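Local coordinates for TENA/THI-4 protein, Domain of Unknown Function with a Heme Oxygenase-like Fold (Shewanella denitrificans OS217, PDB 3DDE) that is of unknown function but has a heme oxygenase-like fold and may act as an iron-containing oxidoreductase, at residues A[55-60]-A[120-125]; A[78-83]-A[176-181]. One frame throughout, in Å; residues are numbered along the deposited sequence.

Contact 1 of 2, residues A[55-60]-A[120-125]; sequences NAKNQA and YLYWIS
Helices 55-65 and 112-126 run nearly parallel at residues 55-60 and 120-125, their N-to-C directions 18° apart and their axes 8.9 Å from each other, and the backbones come nearest where Asn58 CA stands 5.3 Å from Tyr122 CA. Asn58 is the centre of the contact. Its CG takes the crowded position between backbone N and carbonyl carbon (chi1 62°), which carries the amide over Leu121, with ND2 3.5 Å from Leu121 CB, and leaves the CB of Asn58 over one face of the Tyr122 ring. This is a CH-pi contact, Asn58 CB lying 4.0 Å from the ring centroid. The ring reaches across so that Tyr122 OH comes 3.5 Å from Lys57 CB, alongside the extended lysine chain; the hydroxyl itself is hydrogen-bonded to His54. One turn further on, Ser125 CB packs on the carbonyl oxygen of Asn58, while its OG turns back along its own helix to hydrogen-bond Leu121 O at 2.6 Å. At the other end, Asn55 OD1 rests against Leu121 CD1. No hydrogen bond joins the two segments. The asparagines bond outward instead, so this interface of the helical bundle combines van der Waals and CH-pi contact between the helices with buried amides, of which Asn55 ND2 and Asn58 OD1 are held by Tyr136 and Arg133.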
loop_
_atom_site.group_PDB
_atom_site.type_symbol
_atom_site.label_atom_id
_atom_site.label_comp_id
_atom_site.label_asym_id
_atom_site.label_seq_id
_atom_site.Cartn_x
_atom_site.Cartn_y
_atom_site.Cartn_z
ATOM N N ASN A 55 3.929 -13.278 8.865
ATOM C CA ASN A 55 5.374 -13.063 8.766
ATOM C C ASN A 55 6.003 -13.169 7.380
ATOM O O ASN A 55 6.871 -12.343 7.040
ATOM C CB ASN A 55 6.114 -13.870 9.839
ATOM C CG ASN A 55 5.981 -13.239 11.218
ATOM O OD1 ASN A 55 5.434 -12.118 11.377
ATOM N ND2 ASN A 55 6.486 -13.919 12.208
ATOM N N ALA A 56 5.562 -14.150 6.591
ATOM C CA ALA A 56 6.024 -14.295 5.225
ATOM C C ALA A 56 5.657 -13.039 4.440
ATOM O O ALA A 56 6.448 -12.530 3.665
ATOM C CB ALA A 56 5.408 -15.548 4.559
ATOM N N LYS A 57 4.443 -12.554 4.668
ATOM C CA LYS A 57 3.906 -11.385 3.979
ATOM C C LYS A 57 4.647 -10.102 4.319
ATOM O O LYS A 57 5.053 -9.393 3.408
ATOM C CB LYS A 57 2.439 -11.226 4.303
ATOM C CG LYS A 57 1.595 -12.357 3.789
ATOM C CD LYS A 57 0.137 -12.087 4.074
ATOM C CE LYS A 57 -0.700 -13.175 3.496
ATOM N NZ LYS A 57 -2.119 -12.770 3.426
ATOM N N ASN A 58 4.846 -9.809 5.604
ATOM C CA ASN A 58 5.569 -8.604 5.949
ATOM C C ASN A 58 7.078 -8.670 5.593
ATOM O O ASN A 58 7.692 -7.632 5.315
ATOM C CB ASN A 58 5.240 -8.081 7.379
ATOM C CG ASN A 58 5.600 -9.050 8.509
ATOM O OD1 ASN A 58 6.706 -9.620 8.581
ATOM N ND2 ASN A 58 4.681 -9.170 9.441
ATOM N N GLN A 59 7.652 -9.880 5.547
ATOM C CA GLN A 59 9.027 -10.056 5.091
ATOM C C GLN A 59 9.124 -9.731 3.589
ATOM O O GLN A 59 10.037 -9.022 3.154
ATOM C CB GLN A 59 9.514 -11.486 5.358
ATOM C CG GLN A 59 10.916 -11.805 4.862
ATOM C CD GLN A 59 11.975 -10.862 5.418
ATOM O OE1 GLN A 59 12.604 -11.154 6.440
ATOM N NE2 GLN A 59 12.138 -9.699 4.781
ATOM N N ALA A 60 8.189 -10.247 2.799
ATOM C CA ALA A 60 8.170 -9.961 1.367
ATOM C C ALA A 60 7.964 -8.455 1.120
ATOM O O ALA A 60 8.491 -7.898 0.165
ATOM C CB ALA A 60 7.081 -10.802 0.636
ATOM N N TYR A 120 2.578 -3.462 13.983
ATOM C CA TYR A 120 3.944 -2.959 14.140
ATOM C C TYR A 120 4.893 -3.528 13.105
ATOM O O TYR A 120 5.618 -2.788 12.452
ATOM C CB TYR A 120 4.476 -3.213 15.558
ATOM C CG TYR A 120 5.906 -2.724 15.726
ATOM C CD1 TYR A 120 6.185 -1.368 15.745
ATOM C CD2 TYR A 120 6.975 -3.619 15.809
ATOM C CE1 TYR A 120 7.481 -0.900 15.866
ATOM C CE2 TYR A 120 8.271 -3.163 15.919
ATOM C CZ TYR A 120 8.511 -1.793 15.952
ATOM O OH TYR A 120 9.781 -1.311 16.081
ATOM N N LEU A 121 4.856 -4.835 12.941
ATOM C CA LEU A 121 5.697 -5.550 11.982
ATOM C C LEU A 121 5.451 -5.145 10.522
ATOM O O LEU A 121 6.416 -4.997 9.765
ATOM C CB LEU A 121 5.548 -7.078 12.168
ATOM C CG LEU A 121 6.053 -7.700 13.473
ATOM C CD1 LEU A 121 5.819 -9.190 13.479
ATOM C CD2 LEU A 121 7.514 -7.411 13.711
ATOM N N TYR A 122 4.191 -4.964 10.113
ATOM C CA TYR A 122 3.907 -4.458 8.741
ATOM C C TYR A 122 4.427 -3.033 8.589
ATOM O O TYR A 122 5.018 -2.684 7.574
ATOM C CB TYR A 122 2.416 -4.485 8.366
ATOM C CG TYR A 122 1.893 -5.805 7.873
ATOM C CD1 TYR A 122 2.074 -6.188 6.552
ATOM C CD2 TYR A 122 1.189 -6.658 8.706
ATOM C CE1 TYR A 122 1.592 -7.395 6.081
ATOM C CE2 TYR A 122 0.682 -7.842 8.247
ATOM C CZ TYR A 122 0.885 -8.219 6.930
ATOM O OH TYR A 122 0.392 -9.412 6.459
ATOM N N TRP A 123 4.216 -2.216 9.606
ATOM C CA TRP A 123 4.681 -0.822 9.575
ATOM C C TRP A 123 6.187 -0.709 9.391
ATOM O O TRP A 123 6.656 0.061 8.540
ATOM C CB TRP A 123 4.250 -0.114 10.862
ATOM C CG TRP A 123 4.678 1.297 11.017
ATOM C CD1 TRP A 123 5.572 1.777 11.905
ATOM C CD2 TRP A 123 4.223 2.421 10.254
ATOM N NE1 TRP A 123 5.684 3.146 11.774
ATOM C CE2 TRP A 123 4.860 3.558 10.767
ATOM C CE3 TRP A 123 3.304 2.577 9.209
ATOM C CZ2 TRP A 123 4.650 4.829 10.242
ATOM C CZ3 TRP A 123 3.078 3.848 8.703
ATOM C CH2 TRP A 123 3.750 4.953 9.217
ATOM N N ILE A 124 6.950 -1.458 10.179
ATOM C CA ILE A 124 8.404 -1.357 10.101
ATOM C C ILE A 124 8.955 -2.067 8.849
ATOM O O ILE A 124 10.111 -1.887 8.465
ATOM C CB ILE A 124 9.116 -1.749 11.454
ATOM C CG1 ILE A 124 8.914 -3.221 11.840
ATOM C CG2 ILE A 124 8.703 -0.793 12.582
ATOM C CD1 ILE A 124 9.819 -4.200 11.060
ATOM N N SER A 125 8.105 -2.841 8.202
ATOM C CA SER A 125 8.447 -3.524 6.967
ATOM C C SER A 125 8.119 -2.668 5.739
ATOM O O SER A 125 8.804 -2.744 4.724
ATOM C CB SER A 125 7.719 -4.864 6.892
ATOM O OG SER A 125 8.113 -5.705 7.964
#

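Contact 2 of 2, residues A[78-83]-A[176-181]; sequences FHHAHE and AKHAEE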
loop_
_atom_site.group_PDB
_atom_site.type_symbol
_atom_site.label_atom_id
_atom_site.label_comp_id
_atom_site.label_asym_id
_atom_site.label_seq_id
_atom_site.Cartn_x
_atom_site.Cartn_y
_atom_site.Cartn_z
ATOM N N PHE A 78 12.659 -12.173 -0.343
ATOM C CA PHE A 78 11.737 -13.075 -1.027
ATOM C C PHE A 78 12.028 -14.521 -0.691
ATOM O O PHE A 78 11.107 -15.330 -0.547
ATOM C CB PHE A 78 11.702 -12.838 -2.542
ATOM C CG PHE A 78 11.274 -11.437 -2.932
ATOM C CD1 PHE A 78 10.272 -10.768 -2.238
ATOM C CD2 PHE A 78 11.840 -10.809 -4.022
ATOM C CE1 PHE A 78 9.878 -9.482 -2.625
ATOM C CE2 PHE A 78 11.442 -9.536 -4.401
ATOM C CZ PHE A 78 10.467 -8.886 -3.722
ATOM N N HIS A 79 13.307 -14.853 -0.552
ATOM C CA HIS A 79 13.672 -16.204 -0.177
ATOM C C HIS A 79 13.082 -16.567 1.169
ATOM O O HIS A 79 12.464 -17.622 1.308
ATOM C CB HIS A 79 15.183 -16.396 -0.094
ATOM C CG HIS A 79 15.576 -17.692 0.550
ATOM N ND1 HIS A 79 15.328 -18.913 -0.033
ATOM C CD2 HIS A 79 16.165 -17.954 1.741
ATOM C CE1 HIS A 79 15.761 -19.874 0.763
ATOM N NE2 HIS A 79 16.267 -19.320 1.849
ATOM N N HIS A 80 13.293 -15.710 2.161
ATOM C CA HIS A 80 12.769 -15.985 3.491
ATOM C C HIS A 80 11.265 -15.931 3.603
ATOM O O HIS A 80 10.698 -16.666 4.412
ATOM C CB HIS A 80 13.486 -15.179 4.575
ATOM C CG HIS A 80 14.798 -15.777 4.935
ATOM N ND1 HIS A 80 14.912 -16.769 5.884
ATOM C CD2 HIS A 80 16.027 -15.639 4.385
ATOM C CE1 HIS A 80 16.166 -17.175 5.941
ATOM N NE2 HIS A 80 16.863 -16.510 5.037
ATOM N N ALA A 81 10.619 -15.094 2.794
ATOM C CA ALA A 81 9.153 -15.039 2.748
ATOM C C ALA A 81 8.673 -16.413 2.245
ATOM O O ALA A 81 7.709 -16.983 2.759
ATOM C CB ALA A 81 8.667 -13.902 1.806
ATOM N N HIS A 82 9.358 -16.938 1.238
ATOM C CA HIS A 82 9.026 -18.259 0.701
ATOM C C HIS A 82 9.206 -19.363 1.751
ATOM O O HIS A 82 8.373 -20.266 1.861
ATOM C CB HIS A 82 9.884 -18.552 -0.521
ATOM C CG HIS A 82 9.731 -19.937 -1.063
ATOM N ND1 HIS A 82 10.783 -20.819 -1.136
ATOM C CD2 HIS A 82 8.653 -20.590 -1.558
ATOM C CE1 HIS A 82 10.365 -21.949 -1.682
ATOM N NE2 HIS A 82 9.074 -21.839 -1.939
ATOM N N GLU A 83 10.297 -19.284 2.514
ATOM C CA GLU A 83 10.578 -20.259 3.576
ATOM C C GLU A 83 9.560 -20.199 4.716
ATOM O O GLU A 83 9.187 -21.241 5.264
ATOM C CB GLU A 83 12.007 -20.108 4.119
ATOM C CG GLU A 83 13.061 -20.556 3.139
ATOM C CD GLU A 83 12.840 -21.992 2.703
ATOM O OE1 GLU A 83 12.959 -22.904 3.560
ATOM O OE2 GLU A 83 12.551 -22.206 1.498
ATOM N N ALA A 176 18.848 -22.676 13.090
ATOM C CA ALA A 176 20.261 -22.555 13.458
ATOM C C ALA A 176 20.993 -22.122 12.179
ATOM O O ALA A 176 22.121 -21.619 12.230
ATOM C CB ALA A 176 20.806 -23.879 13.970
ATOM N N LYS A 177 20.333 -22.360 11.036
ATOM C CA LYS A 177 20.797 -21.967 9.708
ATOM C C LYS A 177 20.262 -20.560 9.462
ATOM O O LYS A 177 21.019 -19.660 9.106
ATOM C CB LYS A 177 20.262 -22.936 8.642
ATOM C CG LYS A 177 20.585 -22.557 7.184
ATOM C CD LYS A 177 19.834 -23.441 6.185
ATOM N N HIS A 178 18.956 -20.376 9.663
ATOM C CA HIS A 178 18.318 -19.072 9.510
ATOM C C HIS A 178 18.962 -18.012 10.414
ATOM O O HIS A 178 19.084 -16.845 10.023
ATOM C CB HIS A 178 16.812 -19.189 9.772
ATOM C CG HIS A 178 16.062 -19.861 8.664
ATOM N ND1 HIS A 178 16.555 -20.962 7.993
ATOM C CD2 HIS A 178 14.836 -19.621 8.144
ATOM C CE1 HIS A 178 15.680 -21.344 7.079
ATOM N NE2 HIS A 178 14.627 -20.547 7.151
ATOM N N ALA A 179 19.339 -18.407 11.623
ATOM C CA ALA A 179 20.045 -17.515 12.542
ATOM C C ALA A 179 21.371 -17.064 11.922
ATOM O O ALA A 179 21.727 -15.890 11.981
ATOM C CB ALA A 179 20.317 -18.219 13.885
ATOM N N GLU A 180 22.112 -18.008 11.347
ATOM C CA GLU A 180 23.382 -17.688 10.692
ATOM C C GLU A 180 23.160 -16.760 9.487
ATOM O O GLU A 180 23.933 -15.823 9.262
ATOM C CB GLU A 180 24.112 -18.961 10.251
ATOM N N GLU A 181 22.088 -17.021 8.736
ATOM C CA GLU A 181 21.741 -16.243 7.554
ATOM C C GLU A 181 21.375 -14.797 7.919
ATOM O O GLU A 181 21.763 -13.866 7.213
ATOM C CB GLU A 181 20.602 -16.937 6.782
ATOM C CG GLU A 181 20.983 -18.311 6.207
ATOM C CD GLU A 181 19.846 -19.016 5.450
ATOM O OE1 GLU A 181 18.665 -18.629 5.593
ATOM O OE2 GLU A 181 20.136 -19.977 4.701
HETATM O O HOH W 1 16.817 -20.763 4.280
#
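The His80 ring turns its edge to a face of the His178 ring, a T-shaped pair with centroids 4.8 Å apart and planes at 87°. His80 CE1 does the touching, 3.6 Å from His178 CD2 and offset toward the rim. Over the same ring of His178 lies Glu181 OE1, and Glu83 CB sits at its edge. His80 has His79 NE2 above one face, also toward the rim, and Glu181 OE1 at its edge near the plane, 2.8 Å from His80 NE2. The extended glutamate chain brings its carboxylate almost perpendicular to that imidazole. Water 1 lies in the plane of the His79 ring, 2.9 Å from His79 NE2, and donates a hydrogen bond to Glu181 OE1 at 3.1 Å, thereby bridging the helices. These helices, 71-84 and 166-189, are nearly antiparallel at 161° but their axes are 12.9 Å apart, so long polar side chains, not backbones, span the gap. Glu181 would be expected to favour protonation of His80, and less strongly of His79. Histidine and carboxylate side chains bind iron in non-heme diiron enzymes of the heme oxygenase-like fold; whether this cluster does so is not established, and here a water lies between His79 and Glu181.

Helices 55-65 and 71-84, consecutive in the chain, bring the two contacts together: Ala56 and Ala60 of contact 1 pack on Ala81 of contact 2, and Ala60 also meets Phe78. From this shared pair the interfaces reach in different directions, contact 1 to helix 112-126 and contact 2 to helix 166-189. Contact 1 is the more buried, its close, nearly parallel helices meeting by van der Waals packing and a CH-pi contact, with no hydrogen bond between the segments; contact 2 is partly buried, its widely spaced antiparallel helices joined by imidazoles, a carboxylate and water. Both also border the second subunit, where Ala60 packs on Phe78 of that subunit and His79 meets its His82.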